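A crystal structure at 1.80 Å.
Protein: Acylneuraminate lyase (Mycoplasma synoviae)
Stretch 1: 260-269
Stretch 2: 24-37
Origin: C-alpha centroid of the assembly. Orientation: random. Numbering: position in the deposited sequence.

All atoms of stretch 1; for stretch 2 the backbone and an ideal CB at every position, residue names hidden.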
# COMPACT_ATOMS: atom_id res chain seq x y z
N ILE A 260 -25.76 1.42 22.99
CA ILE A 260 -26.32 0.10 23.31
C ILE A 260 -26.35 -0.10 24.82
O ILE A 260 -27.36 -0.53 25.37
CB ILE A 260 -25.58 -1.03 22.57
CG1 ILE A 260 -25.87 -0.90 21.06
CG2 ILE A 260 -26.02 -2.43 23.11
CD1 ILE A 260 -24.91 -1.72 20.15
N MET A 261 -25.25 0.25 25.48
CA MET A 261 -25.23 0.18 26.94
C MET A 261 -26.31 1.06 27.55
O MET A 261 -27.05 0.57 28.41
CB MET A 261 -23.85 0.51 27.48
CG MET A 261 -22.85 -0.57 27.16
SD MET A 261 -21.32 -0.23 28.01
CE MET A 261 -20.19 -1.43 27.28
N ARG A 262 -26.42 2.31 27.09
CA ARG A 262 -27.47 3.22 27.61
C ARG A 262 -28.86 2.64 27.44
O ARG A 262 -29.70 2.74 28.34
CB ARG A 262 -27.40 4.59 26.94
CG ARG A 262 -26.15 5.38 27.30
CD ARG A 262 -26.35 6.86 26.97
NE ARG A 262 -26.74 7.08 25.58
CZ ARG A 262 -25.89 7.17 24.56
NH1 ARG A 262 -24.57 6.99 24.73
NH2 ARG A 262 -26.37 7.38 23.33
N LEU A 263 -29.11 2.05 26.27
CA LEU A 263 -30.38 1.36 25.97
C LEU A 263 -30.66 0.24 26.98
O LEU A 263 -31.82 -0.07 27.24
CB LEU A 263 -30.36 0.78 24.55
CG LEU A 263 -31.58 0.01 24.04
CD1 LEU A 263 -32.79 0.96 23.97
CD2 LEU A 263 -31.28 -0.64 22.67
N HIS A 264 -29.60 -0.37 27.51
CA HIS A 264 -29.75 -1.43 28.52
C HIS A 264 -29.72 -0.89 29.96
O HIS A 264 -29.50 -1.66 30.91
CB HIS A 264 -28.68 -2.50 28.32
CG HIS A 264 -28.92 -3.34 27.11
ND1 HIS A 264 -28.65 -2.91 25.83
CD2 HIS A 264 -29.46 -4.58 26.99
CE1 HIS A 264 -28.99 -3.86 24.97
NE2 HIS A 264 -29.48 -4.88 25.65
N GLY A 265 -29.90 0.43 30.08
CA GLY A 265 -29.98 1.15 31.38
C GLY A 265 -28.64 1.40 32.06
O GLY A 265 -28.58 1.71 33.28
N VAL A 266 -27.56 1.26 31.29
CA VAL A 266 -26.20 1.43 31.82
C VAL A 266 -25.75 2.86 31.52
O VAL A 266 -25.80 3.31 30.38
CB VAL A 266 -25.21 0.40 31.17
CG1 VAL A 266 -23.79 0.58 31.72
CG2 VAL A 266 -25.70 -1.02 31.41
N ASP A 267 -25.32 3.57 32.55
CA ASP A 267 -24.92 4.97 32.43
C ASP A 267 -23.54 5.09 31.77
O ASP A 267 -22.59 5.60 32.37
CB ASP A 267 -24.95 5.61 33.83
CG ASP A 267 -25.06 7.13 33.81
OD1 ASP A 267 -25.24 7.75 32.74
OD2 ASP A 267 -25.01 7.72 34.93
N ALA A 268 -23.45 4.64 30.52
CA ALA A 268 -22.19 4.56 29.80
C ALA A 268 -21.73 5.88 29.19
O ALA A 268 -20.60 5.97 28.71
CB ALA A 268 -22.28 3.48 28.70
N GLY A 269 -22.60 6.89 29.18
CA GLY A 269 -22.22 8.23 28.73
C GLY A 269 -21.94 8.34 27.24
O GLY A 269 -22.52 7.61 26.44
N UNK A 24 -15.03 13.17 32.66
CA UNK A 24 -15.04 11.76 33.06
C UNK A 24 -16.26 11.46 33.92
O UNK A 24 -16.49 12.13 34.95
CB UNK A 24 -13.76 11.40 33.82
N UNK A 25 -17.06 10.48 33.52
CA UNK A 25 -18.25 10.12 34.30
C UNK A 25 -17.96 8.94 35.24
O UNK A 25 -18.09 7.76 34.87
CB UNK A 25 -19.41 9.77 33.37
N UNK A 26 -17.54 9.29 36.46
CA UNK A 26 -16.96 8.32 37.39
C UNK A 26 -17.95 7.23 37.76
O UNK A 26 -17.57 6.07 37.74
CB UNK A 26 -16.47 9.03 38.66
N UNK A 27 -19.20 7.60 38.06
CA UNK A 27 -20.22 6.61 38.40
C UNK A 27 -20.49 5.67 37.23
O UNK A 27 -20.82 4.50 37.43
CB UNK A 27 -21.52 7.31 38.82
N UNK A 28 -20.37 6.21 36.02
CA UNK A 28 -20.55 5.39 34.82
C UNK A 28 -19.51 4.30 34.65
O UNK A 28 -19.81 3.21 34.15
CB UNK A 28 -20.53 6.29 33.58
N UNK A 29 -18.26 4.58 35.05
CA UNK A 29 -17.20 3.56 34.97
C UNK A 29 -17.63 2.33 35.77
O UNK A 29 -17.56 1.19 35.29
CB UNK A 29 -15.87 4.10 35.49
N UNK A 30 -18.15 2.55 36.98
CA UNK A 30 -18.57 1.43 37.80
C UNK A 30 -19.74 0.66 37.20
O UNK A 30 -19.77 -0.57 37.23
CB UNK A 30 -18.94 1.93 39.20
N UNK A 31 -20.71 1.38 36.61
CA UNK A 31 -21.85 0.70 36.00
C UNK A 31 -21.43 -0.12 34.78
O UNK A 31 -21.94 -1.20 34.56
CB UNK A 31 -22.92 1.72 35.60
N UNK A 32 -20.52 0.41 33.97
CA UNK A 32 -20.03 -0.35 32.82
C UNK A 32 -19.33 -1.63 33.29
O UNK A 32 -19.52 -2.68 32.72
CB UNK A 32 -19.08 0.50 31.98
N UNK A 33 -18.48 -1.52 34.32
CA UNK A 33 -17.79 -2.71 34.85
C UNK A 33 -18.82 -3.76 35.30
O UNK A 33 -18.73 -4.93 34.91
CB UNK A 33 -16.88 -2.33 36.02
N UNK A 34 -19.81 -3.36 36.10
CA UNK A 34 -20.84 -4.31 36.52
C UNK A 34 -21.58 -4.94 35.36
O UNK A 34 -21.89 -6.13 35.39
CB UNK A 34 -21.85 -3.61 37.44
N UNK A 35 -21.90 -4.15 34.33
CA UNK A 35 -22.59 -4.66 33.15
C UNK A 35 -21.73 -5.76 32.49
O UNK A 35 -22.22 -6.85 32.16
CB UNK A 35 -22.88 -3.53 32.16
N UNK A 36 -20.44 -5.49 32.35
CA UNK A 36 -19.53 -6.44 31.70
C UNK A 36 -19.40 -7.73 32.51
O UNK A 36 -19.48 -8.85 31.97
CB UNK A 36 -18.15 -5.81 31.51
N UNK A 37 -19.21 -7.59 33.82
CA UNK A 37 -19.07 -8.74 34.69
C UNK A 37 -20.39 -9.51 34.81
O UNK A 37 -20.41 -10.72 34.68
CB UNK A 37 -18.59 -8.30 36.07

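Stretch 1 leaves a helix at L263 and turns back through a loop, so that M261, H264, V266, D267 and A268 confront the helix formed by positions 26–37. Positions 24 and 26 have nothing of stretch 1 within reach; many side chains would do, and the residues are L24 and K26.

Position 25 sits at the N-cap, with CB pointing toward stretch 1 and the D267 carboxylate a side chain's length away. A donor on a longer side chain, such as histidine, lysine or arginine, would suit. It is H25, whose NE2 donates to D267 OD2 at 2.7 Å, nearly linearly and with the carboxylate oxygen close to the ring plane.

At 27, CB points sideways and lies 5.2 Å from D267 OD2, so small or polar residues fit; A27 makes no contact.

Position 28 is the most restrictive. Its backbone angles are ordinarily helical, yet an ideal CB would lie 2.5 Å from D267 O, a clash. Glycine is expected, and G28 lets its CA approach D267 O to 3.2 Å.

Position 29 points away and 30 is out of reach, so stretch 1 constrains neither; they are V29 and K30.

At 31, CB points toward the loop, 4.1 Å from V266 CG1, while the amide of D267 offers a donor. An acceptor such as glutamate, glutamine or aspartate would answer it. E31 does so: D267 N donates to E31 OE1 at 2.9 Å. Two waters also donate to both OE1 and G265 O. The two carboxylates also come close, D267 OD2 to E31 OE2 at 4.1 Å.

Position 32 points sideways, but M261, V266 and A268 place apolar atoms within its reach, favouring valine, isoleucine or leucine. In V32, CG2 lies 3.9 Å from both M261 SD and A268 CB, and 4.0 Å from V266 CG1.

Positions 33, 34 and 37 meet nothing of stretch 1; they are V33, N34 and V37.

At 35, CB points toward stretch 1, 3.8 Å from V266 CG2, with M261 and H264 beyond. A large apolar residue, leucine, methionine or phenylalanine, would use this space. F35 extends its ring there: CD1 meets V266 CG2 at 3.5 Å, CE2 meets M261 CG at 3.9 Å, and CE1 meets H264 CB at 4.2 Å, all obliquely.

Position 36 points sideways, where a long apolar chain could still reach M261; L36 CD2 comes within 4.3 Å of M261 CE.

Stretch 2 (24-37) LHKAGVKEVVNFLV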
# COMPACT_ATOMS: atom_id res chain seq x y z
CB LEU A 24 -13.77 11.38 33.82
CG LEU A 24 -13.67 9.90 34.22
CD1 LEU A 24 -13.65 9.01 32.97
CD2 LEU A 24 -12.42 9.70 35.05
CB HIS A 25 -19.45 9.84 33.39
CG HIS A 25 -20.72 9.62 34.15
ND1 HIS A 25 -21.07 10.37 35.25
CD2 HIS A 25 -21.72 8.74 33.96
CE1 HIS A 25 -22.23 9.95 35.72
NE2 HIS A 25 -22.65 8.96 34.95
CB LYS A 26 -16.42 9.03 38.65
CG LYS A 26 -15.45 10.14 38.34
CD LYS A 26 -14.39 10.26 39.42
CE LYS A 26 -13.85 11.65 39.58
NZ LYS A 26 -14.24 12.14 40.94
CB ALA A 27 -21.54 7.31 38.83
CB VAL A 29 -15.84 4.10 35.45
CG1 VAL A 29 -14.81 2.96 35.54
CG2 VAL A 29 -15.34 5.22 34.54
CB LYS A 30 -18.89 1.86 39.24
CG LYS A 30 -17.85 2.81 39.89
CD LYS A 30 -16.81 2.02 40.68
CE LYS A 30 -15.95 2.89 41.57
NZ LYS A 30 -16.15 2.69 43.05
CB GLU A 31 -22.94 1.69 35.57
CG GLU A 31 -23.65 2.39 36.74
CD GLU A 31 -24.91 3.12 36.29
OE1 GLU A 31 -25.57 2.68 35.31
OE2 GLU A 31 -25.25 4.13 36.94
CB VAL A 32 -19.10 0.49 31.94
CG1 VAL A 32 -18.26 -0.38 30.98
CG2 VAL A 32 -19.94 1.53 31.17
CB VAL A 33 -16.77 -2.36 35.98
CG1 VAL A 33 -16.20 -3.65 36.66
CG2 VAL A 33 -15.63 -1.52 35.43
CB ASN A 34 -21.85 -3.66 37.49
CG ASN A 34 -21.23 -3.24 38.83
OD1 ASN A 34 -20.15 -3.68 39.23
ND2 ASN A 34 -21.97 -2.39 39.54
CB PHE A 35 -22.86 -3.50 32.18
CG PHE A 35 -23.48 -3.92 30.88
CD1 PHE A 35 -24.81 -4.33 30.82
CD2 PHE A 35 -22.73 -3.86 29.69
CE1 PHE A 35 -25.39 -4.69 29.59
CE2 PHE A 35 -23.29 -4.21 28.48
CZ PHE A 35 -24.62 -4.62 28.42
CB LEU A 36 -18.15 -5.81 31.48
CG LEU A 36 -18.17 -4.60 30.53
CD1 LEU A 36 -16.77 -4.00 30.35
CD2 LEU A 36 -18.77 -5.06 29.18
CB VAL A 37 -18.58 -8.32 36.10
CG1 VAL A 37 -18.55 -9.53 37.09
CG2 VAL A 37 -17.18 -7.64 36.01
O HOH W 1 -26.52 0.01 35.21
O HOH W 2 -27.86 3.75 35.39
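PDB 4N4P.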